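Local coordinates for testis-expressed protein 101 (Mus musculus, PDB 7BPS), which controls binding of sperm to the zona pellucida and migration of spermatozoa into the oviduct, probably through the adhesion molecule ADAM3, at residues Ile45-Asp48 with Gly49-Thr52; Asn86-Asp90 with Ser91-Asn95; Thr167-Gly170 with Cys171-Met174. One frame throughout, in Å; residues are numbered along the deposited sequence.

Interaction 1 of 3, residues Ile45-Asp48 with Gly49-Thr52; sequences IKAD and GTRT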
ATOM      1  N   ILE A  45      -3.181  -2.319  -1.448  1.00 31.47           N
ATOM      2  CA  ILE A  45      -3.250  -2.467  -2.934  1.00 33.36           C
ATOM      3  C   ILE A  45      -4.146  -3.658  -3.273  1.00 32.90           C
ATOM      4  O   ILE A  45      -3.958  -4.744  -2.689  1.00 33.62           O
ATOM      5  CB  ILE A  45      -1.852  -2.618  -3.535  1.00 31.14           C
ATOM      6  CG1 ILE A  45      -0.928  -1.479  -3.103  1.00 37.37           C
ATOM      7  CG2 ILE A  45      -1.950  -2.720  -5.036  1.00 34.72           C
ATOM      8  CD1 ILE A  45       0.540  -1.773  -3.278  1.00 39.56           C
ATOM      9  N   LYS A  46      -5.046  -3.434  -4.223  1.00 33.09           N
ATOM     10  CA  LYS A  46      -6.141  -4.347  -4.608  1.00 35.94           C
ATOM     11  C   LYS A  46      -6.280  -4.286  -6.127  1.00 34.64           C
ATOM     12  O   LYS A  46      -6.125  -3.185  -6.698  1.00 34.20           O
ATOM     13  CB  LYS A  46      -7.399  -3.831  -3.922  1.00 42.15           C
ATOM     14  CG  LYS A  46      -8.568  -4.790  -3.859  1.00 52.98           C
ATOM     15  CD  LYS A  46      -9.872  -4.084  -3.590  1.00 55.73           C
ATOM     16  CE  LYS A  46     -10.990  -5.079  -3.381  1.00 64.89           C
ATOM     17  NZ  LYS A  46     -11.146  -5.976  -4.551  1.00 69.48           N
ATOM     18  N   ALA A  47      -6.555  -5.412  -6.771  1.00 31.46           N
ATOM     19  CA  ALA A  47      -7.104  -5.416  -8.141  1.00 33.07           C
ATOM     20  C   ALA A  47      -8.584  -5.785  -8.049  1.00 31.91           C
ATOM     21  O   ALA A  47      -9.033  -6.139  -6.989  1.00 29.80           O
ATOM     22  CB  ALA A  47      -6.330  -6.338  -9.056  1.00 32.62           C
ATOM     23  N   ASP A  48      -9.305  -5.673  -9.154  1.00 35.66           N
ATOM     24  CA  ASP A  48     -10.731  -6.050  -9.224  1.00 32.83           C
ATOM     25  C   ASP A  48     -10.874  -7.498  -8.754  1.00 30.32           C
ATOM     26  O   ASP A  48     -10.177  -8.353  -9.288  1.00 30.46           O
ATOM     27  CB  ASP A  48     -11.230  -5.913 -10.660  1.00 38.52           C
ATOM     28  CG  ASP A  48     -12.726  -6.116 -10.784  1.00 34.76           C
ATOM     29  OD1 ASP A  48     -13.414  -6.053  -9.747  1.00 31.05           O
ATOM     30  OD2 ASP A  48     -13.166  -6.286 -11.911  1.00 35.86           O
ATOM     31  N   GLY A  49     -11.711  -7.746  -7.761  1.00 30.09           N
ATOM     32  CA  GLY A  49     -12.037  -9.100  -7.294  1.00 30.76           C
ATOM     33  C   GLY A  49     -10.906  -9.790  -6.531  1.00 31.55           C
ATOM     34  O   GLY A  49     -11.077 -10.983  -6.248  1.00 29.57           O
ATOM     35  N   THR A  50      -9.795  -9.124  -6.181  1.00 29.47           N
ATOM     36  CA  THR A  50      -8.677  -9.831  -5.478  1.00 34.44           C
ATOM     37  C   THR A  50      -8.748  -9.580  -3.977  1.00 31.36           C
ATOM     38  O   THR A  50      -9.555  -8.782  -3.542  1.00 32.27           O
ATOM     39  CB  THR A  50      -7.273  -9.511  -6.020  1.00 31.37           C
ATOM     40  OG1 THR A  50      -6.949  -8.178  -5.627  1.00 31.17           O
ATOM     41  CG2 THR A  50      -7.181  -9.691  -7.523  1.00 29.82           C
ATOM     42  N   ARG A  51      -7.902 -10.258  -3.210  1.00 33.70           N
ATOM     43  CA  ARG A  51      -7.595  -9.797  -1.835  1.00 33.24           C
ATOM     44  C   ARG A  51      -6.776  -8.505  -1.919  1.00 29.47           C
ATOM     45  O   ARG A  51      -6.377  -8.061  -3.054  1.00 27.50           O
ATOM     46  CB  ARG A  51      -6.833 -10.869  -1.066  1.00 37.64           C
ATOM     47  CG  ARG A  51      -7.565 -12.198  -1.025  1.00 42.47           C
ATOM     48  CD  ARG A  51      -6.892 -13.093  -0.012  1.00 47.22           C
ATOM     49  NE  ARG A  51      -7.829 -14.026   0.557  1.00 48.18           N
ATOM     50  CZ  ARG A  51      -7.995 -15.271   0.145  1.00 52.82           C
ATOM     51  NH1 ARG A  51      -7.263 -15.738  -0.853  1.00 47.18           N
ATOM     52  NH2 ARG A  51      -8.887 -16.040   0.753  1.00 54.84           N
ATOM     53  N   THR A  52      -6.523  -7.913  -0.765  1.00 28.21           N
ATOM     54  CA  THR A  52      -5.796  -6.635  -0.629  1.00 30.97           C
ATOM     55  C   THR A  52      -4.427  -6.928  -0.011  1.00 32.59           C
ATOM     56  O   THR A  52      -4.374  -7.591   1.057  1.00 30.77           O
ATOM     57  CB  THR A  52      -6.612  -5.653   0.207  1.00 32.70           C
ATOM     58  OG1 THR A  52      -7.803  -5.398  -0.524  1.00 32.75           O
ATOM     59  CG2 THR A  52      -5.898  -4.351   0.455  1.00 36.04           C
TER
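A type II beta turn running from A47 to T50 forms the tip of the hairpin between strands 37-46 and 52-61. D48 (phi -55°, psi 125°) and G49 (phi 72°, whose positive value fits the third turn position) occupy its two corners. The turn is closed by T50 N, which donates to A47 O at 3.2 Å from well above the carbonyl plane. The ammonium of K46 comes to the same oxygen from the opposite face, NZ to A47 O 3.2 Å, while NZ makes a weaker bond to T50 O at 3.4 Å.

The T50 hydroxyl acts as a relay: OG1 accepts from A47 N at 3.0 Å and donates to R51 O at 2.6 Å, in the plane of that carbonyl and on a lone pair. The T50 methyl CG2 lies against A47 CB, 3.8 Å away, and both side chains touch V124 of strand 119-126. Further along, K46 CG passes T52 OG1 at 3.5 Å, with W103 packed on both residues. R51 points away, its NE in a salt bridge with D17. A type II turn joining two adjacent antiparallel strands makes this a beta-hairpin tip, one finger end of a Ly6/uPAR domain.

Interaction 2 of 3, residues Asn86-Asp90 with Ser91-Asn95; sequences NYCND and SLCNN. With NAG (2-acetamido-2-deoxy-beta-D-glucopyranose), chain D.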
ATOM      1  N   ASN A  86       0.813   8.537   9.592  1.00 39.65           N
ATOM      2  CA  ASN A  86       0.730   9.431  10.762  1.00 37.93           C
ATOM      3  C   ASN A  86       2.085   9.410  11.466  1.00 41.87           C
ATOM      4  O   ASN A  86       2.373   8.425  12.153  1.00 47.70           O
ATOM      5  CB  ASN A  86      -0.412   9.032  11.688  1.00 37.42           C
ATOM      6  CG  ASN A  86      -0.372   9.819  12.977  1.00 40.29           C
ATOM      7  OD1 ASN A  86       0.226  10.889  13.044  1.00 43.18           O
ATOM      8  ND2 ASN A  86      -0.931   9.257  14.031  1.00 46.11           N
ATOM      9  N   TYR A  87       2.869  10.465  11.271  1.00 41.01           N
ATOM     10  CA  TYR A  87       4.059  10.813  12.074  1.00 44.23           C
ATOM     11  C   TYR A  87       3.626  11.702  13.253  1.00 48.49           C
ATOM     12  O   TYR A  87       2.857  12.655  13.054  1.00 50.54           O
ATOM     13  CB  TYR A  87       5.088  11.496  11.185  1.00 41.55           C
ATOM     14  CG  TYR A  87       5.851  10.562  10.290  1.00 41.35           C
ATOM     15  CD1 TYR A  87       5.200   9.733   9.393  1.00 43.08           C
ATOM     16  CD2 TYR A  87       7.232  10.515  10.321  1.00 42.00           C
ATOM     17  CE1 TYR A  87       5.901   8.889   8.545  1.00 38.87           C
ATOM     18  CE2 TYR A  87       7.950   9.669   9.485  1.00 39.84           C
ATOM     19  CZ  TYR A  87       7.282   8.854   8.591  1.00 41.86           C
ATOM     20  OH  TYR A  87       7.978   8.003   7.777  1.00 43.99           O
ATOM     21  N   CYS A  88       4.079  11.374  14.462  1.00 47.24           N
ATOM     22  CA  CYS A  88       3.605  12.012  15.711  1.00 48.65           C
ATOM     23  C   CYS A  88       4.672  11.871  16.800  1.00 52.19           C
ATOM     24  O   CYS A  88       5.385  10.840  16.846  1.00 42.91           O
ATOM     25  CB  CYS A  88       2.285  11.415  16.167  1.00 44.04           C
ATOM     26  SG  CYS A  88       2.417   9.656  16.559  1.00 46.41           S
ATOM     27  N   ASN A  89       4.743  12.884  17.658  1.00 50.57           N
ATOM     28  CA  ASN A  89       5.927  13.164  18.498  1.00 51.26           C
ATOM     29  C   ASN A  89       5.559  13.177  19.974  1.00 49.20           C
ATOM     30  O   ASN A  89       5.916  14.134  20.636  1.00 66.64           O
ATOM     31  CB  ASN A  89       6.540  14.489  18.078  1.00 55.04           C
ATOM     32  CG  ASN A  89       7.941  14.620  18.605  1.00 57.81           C
ATOM     33  OD1 ASN A  89       8.460  13.657  19.171  1.00 55.69           O
ATOM     34  ND2 ASN A  89       8.526  15.796  18.429  1.00 61.73           N
ATOM     35  N   ASP A  90       4.816  12.181  20.447  1.00 55.00           N
ATOM     36  CA  ASP A  90       4.668  11.883  21.894  1.00 61.71           C
ATOM     37  C   ASP A  90       4.465  10.365  22.066  1.00 55.58           C
ATOM     38  O   ASP A  90       3.963   9.674  21.155  1.00 55.24           O
ATOM     39  CB  ASP A  90       3.672  12.835  22.577  1.00 71.61           C
ATOM     40  CG  ASP A  90       2.244  12.767  22.076  1.00 76.66           C
ATOM     41  OD1 ASP A  90       1.693  11.659  22.080  1.00 80.58           O
ATOM     42  OD2 ASP A  90       1.701  13.835  21.698  1.00 78.27           O
ATOM     43  N   SER A  91       4.944   9.863  23.195  1.00 53.18           N
ATOM     44  CA  SER A  91       5.086   8.422  23.491  1.00 51.55           C
ATOM     45  C   SER A  91       3.764   7.723  23.183  1.00 51.55           C
ATOM     46  O   SER A  91       2.702   8.275  23.571  1.00 43.68           O
ATOM     47  CB  SER A  91       5.551   8.182  24.904  1.00 52.48           C
ATOM     48  OG  SER A  91       6.961   8.008  24.914  1.00 58.15           O
ATOM     49  N   LEU A  92       3.844   6.608  22.434  1.00 48.42           N
ATOM     50  CA  LEU A  92       2.711   5.692  22.130  1.00 49.71           C
ATOM     51  C   LEU A  92       1.643   6.401  21.280  1.00 46.73           C
ATOM     52  O   LEU A  92       0.470   5.969  21.336  1.00 49.82           O
ATOM     53  CB  LEU A  92       2.088   5.196  23.449  1.00 52.24           C
ATOM     54  CG  LEU A  92       3.045   4.592  24.480  1.00 51.61           C
ATOM     55  CD1 LEU A  92       2.270   3.858  25.576  1.00 51.59           C
ATOM     56  CD2 LEU A  92       4.056   3.667  23.832  1.00 51.81           C
ATOM     57  N   CYS A  93       1.988   7.454  20.543  1.00 46.67           N
ATOM     58  CA  CYS A  93       0.995   8.220  19.737  1.00 48.65           C
ATOM     59  C   CYS A  93       0.576   7.403  18.493  1.00 46.07           C
ATOM     60  O   CYS A  93      -0.581   7.532  18.081  1.00 47.72           O
ATOM     61  CB  CYS A  93       1.527   9.605  19.399  1.00 45.72           C
ATOM     62  SG  CYS A  93       3.095   9.599  18.487  1.00 50.06           S
ATOM     63  N   ASN A  94       1.461   6.560  17.954  1.00 40.43           N
ATOM     64  CA  ASN A  94       1.202   5.723  16.751  1.00 42.69           C
ATOM     65  C   ASN A  94       0.397   4.485  17.168  1.00 43.51           C
ATOM     66  O   ASN A  94       0.918   3.369  17.075  1.00 38.72           O
ATOM     67  CB  ASN A  94       2.492   5.342  16.023  1.00 42.81           C
ATOM     68  CG  ASN A  94       3.443   4.517  16.869  1.00 42.85           C
ATOM     69  OD1 ASN A  94       3.341   4.486  18.101  1.00 41.31           O
ATOM     70  ND2 ASN A  94       4.392   3.870  16.215  1.00 39.43           N
ATOM     71  N   ASN A  95      -0.849   4.695  17.590  1.00 41.67           N
ATOM     72  CA  ASN A  95      -1.669   3.697  18.313  1.00 47.75           C
ATOM     73  C   ASN A  95      -2.952   3.355  17.526  1.00 43.67           C
ATOM     74  O   ASN A  95      -3.853   2.726  18.107  1.00 45.22           O
ATOM     75  CB  ASN A  95      -1.958   4.217  19.725  1.00 52.19           C
ATOM     76  CG  ASN A  95      -2.868   5.433  19.759  1.00 57.07           C
ATOM     77  OD1 ASN A  95      -3.055   6.133  18.762  1.00 57.68           O
ATOM     78  ND2 ASN A  95      -3.467   5.685  20.914  1.00 55.16           N
TER
HETATM   79  C1  NAG D   1       9.853  16.128  18.865  1.00 55.28           C
HETATM   80  C2  NAG D   1      10.383  17.280  18.064  1.00 54.29           C
HETATM   81  C3  NAG D   1      11.783  17.678  18.483  1.00 59.81           C
HETATM   82  C4  NAG D   1      11.655  18.049  19.956  1.00 64.28           C
HETATM   83  C5  NAG D   1      11.162  16.808  20.716  1.00 64.07           C
HETATM   84  C6  NAG D   1      11.147  16.964  22.239  1.00 60.70           C
HETATM   85  C7  NAG D   1       9.122  17.197  15.998  1.00 60.38           C
HETATM   86  C8  NAG D   1       9.251  16.927  14.527  1.00 54.37           C
HETATM   87  N2  NAG D   1      10.277  16.972  16.659  1.00 62.06           N
HETATM   88  O3  NAG D   1      12.279  18.787  17.716  1.00 48.78           O
HETATM   89  O4  NAG D   1      12.914  18.540  20.467  1.00 70.67           O
HETATM   90  O5  NAG D   1       9.840  16.492  20.248  1.00 59.81           O
HETATM   91  O6  NAG D   1      10.648  18.259  22.601  1.00 59.75           O
HETATM   92  O7  NAG D   1       8.070  17.594  16.552  1.00 50.03           O
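C88 and C93 are joined by a disulfide that closes a six-residue loop starting at the end of strand 80-88, and N94 follows directly. The sequence agrees with the C-terminal Cys-Asn signature of Ly6/uPAR domains, in which the last disulfide encloses a short loop and the asparagine after it is anchored in the core.

Covalent links come first. The sulfurs, C88 SG and C93 SG, lie 2.0 Å apart, with a torsion about the S-S bond of 90°, a relaxed right-handed value. Both CB atoms already point across the loop, and chi1 of 62° in C88 and 58° in C93 brings the two SG atoms together. The second covalent link faces outward: N89 ND2 is bonded to NAG C1 at 1.4 Å, so this asparagine, directed away from 91-95, carries an N-linked glycan.

Hydrogen bonding within the loop is modest. D90 to C93 forms a type II beta turn, whose closing bond from C93 N to D90 O is weak at 3.0 Å and uncertain because D90 O sits too near a sulfur in the model. Just past it N94 is the centre of an inverse gamma turn, across which N95 N makes a weak 2.9 Å bond to C93 O. Other bonds tie the loop and its flanks to strands 6-16 and 37-46: S91 OG to Y6 N from the loop, N86 ND2 to E40 from the strand before it, and N94 ND2 to the carbonyls of Q8 and Q39 just after it.

Close contacts complete the account. D90 folds its carboxylate back over the turn, OD1 reaching C93 CB at 3.4 Å. The sulfur of C88 approaches the backbone beyond the disulfide, SG lying 3.5 Å from N94 N.

Interaction 3 of 3, residues Thr167-Gly170 with Cys171-Met174; sequences TTIG and CRLM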
ATOM      1  N   THR A 167      -7.574   2.597 -14.202  1.00 34.33           N
ATOM      2  CA  THR A 167      -7.781   4.013 -14.601  1.00 32.83           C
ATOM      3  C   THR A 167      -6.435   4.702 -14.826  1.00 35.33           C
ATOM      4  O   THR A 167      -6.411   5.726 -15.541  1.00 36.97           O
ATOM      5  CB  THR A 167      -8.578   4.736 -13.511  1.00 34.34           C
ATOM      6  OG1 THR A 167      -7.926   4.559 -12.253  1.00 30.53           O
ATOM      7  CG2 THR A 167      -9.996   4.223 -13.421  1.00 32.51           C
ATOM      8  N   THR A 168      -5.345   4.196 -14.237  1.00 33.57           N
ATOM      9  CA  THR A 168      -4.039   4.903 -14.320  1.00 33.76           C
ATOM     10  C   THR A 168      -3.486   4.751 -15.748  1.00 32.53           C
ATOM     11  O   THR A 168      -3.934   3.864 -16.503  1.00 31.35           O
ATOM     12  CB  THR A 168      -3.079   4.494 -13.189  1.00 34.80           C
ATOM     13  OG1 THR A 168      -2.051   5.487 -13.182  1.00 34.38           O
ATOM     14  CG2 THR A 168      -2.493   3.105 -13.359  1.00 34.38           C
ATOM     15  N   ILE A 169      -2.578   5.641 -16.117  1.00 35.06           N
ATOM     16  CA  ILE A 169      -2.054   5.769 -17.505  1.00 35.64           C
ATOM     17  C   ILE A 169      -0.556   5.515 -17.450  1.00 33.26           C
ATOM     18  O   ILE A 169       0.128   6.223 -16.682  1.00 33.27           O
ATOM     19  CB  ILE A 169      -2.386   7.161 -18.065  1.00 36.69           C
ATOM     20  CG1 ILE A 169      -3.900   7.345 -18.167  1.00 35.60           C
ATOM     21  CG2 ILE A 169      -1.682   7.380 -19.400  1.00 37.08           C
ATOM     22  CD1 ILE A 169      -4.332   8.758 -18.307  1.00 37.60           C
ATOM     23  N   GLY A 170      -0.086   4.526 -18.209  1.00 35.79           N
ATOM     24  CA  GLY A 170       1.297   4.016 -18.128  1.00 34.06           C
ATOM     25  C   GLY A 170       1.593   3.396 -16.777  1.00 34.69           C
ATOM     26  O   GLY A 170       0.654   2.883 -16.132  1.00 33.04           O
ATOM     27  N   CYS A 171       2.859   3.443 -16.363  1.00 35.61           N
ATOM     28  CA  CYS A 171       3.357   2.738 -15.164  1.00 35.98           C
ATOM     29  C   CYS A 171       3.183   3.638 -13.936  1.00 36.09           C
ATOM     30  O   CYS A 171       4.205   3.958 -13.302  1.00 35.18           O
ATOM     31  CB  CYS A 171       4.808   2.318 -15.356  1.00 33.00           C
ATOM     32  SG  CYS A 171       5.035   1.171 -16.733  1.00 35.46           S
ATOM     33  N   ARG A 172       1.932   3.958 -13.577  1.00 37.45           N
ATOM     34  CA  ARG A 172       1.611   5.022 -12.580  1.00 36.48           C
ATOM     35  C   ARG A 172       0.558   4.534 -11.586  1.00 34.08           C
ATOM     36  O   ARG A 172      -0.238   5.353 -11.090  1.00 31.91           O
ATOM     37  CB  ARG A 172       1.185   6.287 -13.330  1.00 39.37           C
ATOM     38  CG  ARG A 172       2.297   6.870 -14.182  1.00 43.56           C
ATOM     39  CD  ARG A 172       2.114   8.354 -14.479  1.00 51.18           C
ATOM     40  NE  ARG A 172       1.645   8.494 -15.846  1.00 63.63           N
ATOM     41  CZ  ARG A 172       2.321   9.033 -16.848  1.00 60.71           C
ATOM     42  NH1 ARG A 172       3.506   9.567 -16.643  1.00 64.77           N
ATOM     43  NH2 ARG A 172       1.782   9.067 -18.050  1.00 67.10           N
ATOM     44  N   LEU A 173       0.570   3.240 -11.278  1.00 32.78           N
ATOM     45  CA  LEU A 173      -0.204   2.684 -10.147  1.00 31.88           C
ATOM     46  C   LEU A 173       0.115   3.511  -8.895  1.00 33.54           C
ATOM     47  O   LEU A 173      -0.831   3.856  -8.152  1.00 33.96           O
ATOM     48  CB  LEU A 173       0.141   1.201  -9.959  1.00 32.54           C
ATOM     49  CG  LEU A 173      -0.552   0.518  -8.777  1.00 36.11           C
ATOM     50  CD1 LEU A 173      -2.069   0.668  -8.863  1.00 35.34           C
ATOM     51  CD2 LEU A 173      -0.173  -0.943  -8.691  1.00 34.77           C
ATOM     52  N   MET A 174       1.392   3.823  -8.656  1.00 30.01           N
ATOM     53  CA  MET A 174       1.790   4.551  -7.428  1.00 30.92           C
ATOM     54  C   MET A 174       1.932   6.054  -7.741  1.00 33.91           C
ATOM     55  O   MET A 174       2.557   6.781  -6.953  1.00 37.14           O
ATOM     56  CB  MET A 174       3.074   3.963  -6.840  1.00 31.65           C
ATOM     57  CG  MET A 174       2.869   2.630  -6.185  1.00 29.97           C
ATOM     58  SD  MET A 174       1.603   2.686  -4.884  1.00 34.87           S
ATOM     59  CE  MET A 174       2.432   3.660  -3.633  1.00 34.46           C
TER
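T168 OG1 donates to R172 O at 2.8 Å, the shortest sound polar bond between 167-170 and 171-174. The hydroxyl stands above the carbonyl, 78° out of its plane, so it meets the oxygen from over the face and misses the lone pairs. At a T168 chi1 of -165° the methyl CG2 falls between the residue's own backbone N and carbonyl carbon, and meets the next amide at L173 N, 3.7 Å away. That amide has its own acceptor in E187 OE2, and the neighbouring M174 N uses the other oxygen of the same carboxylate.

Between these ends the chain bends sharply. G170 has a positive phi, and C171 is the centre of an inverse gamma turn whose bond, R172 N to G170 O, is weak at 3.1 Å. This tight bend belongs to the second Ly6/uPAR domain: the C171-C189 disulfide pins it to strand 183-193, while T74 OG1, from the first domain, donates to L173 O, and the T74 side chain packs on T168.

R172 reaches back over the bend from its backbone. Its chain kinks at chi3, bringing NE to I169 O at 2.9 Å, a weak bond with an N-H...O angle of 129°. The aliphatic part follows the same carbonyl, R172 CG lying 3.4 Å from I169 O, and the guanidinium then runs past the isoleucine, NH2 at 4.1 Å from I169 CG2.

Overall arrangement
From the N terminus the three contacts come in series, and none encloses or crosses another. Interaction 1 turns the chain from strand 37-46 into strand 52-61. Interaction 2 closes the loop that follows strand 80-88, the neighbour of 37-46 in the same sheet; the two centres are about 30 Å apart, on opposite sides of the chain's centre, so they mark distant regions of the first Ly6/uPAR domain. Interaction 3 bends the connection between strands 165-166 and 179-180 in the second domain. Its nearest atoms come within about 4 Å of interaction 1 without touching. L79 serves both, packing on A47 and on L173, and thereby links the domains there.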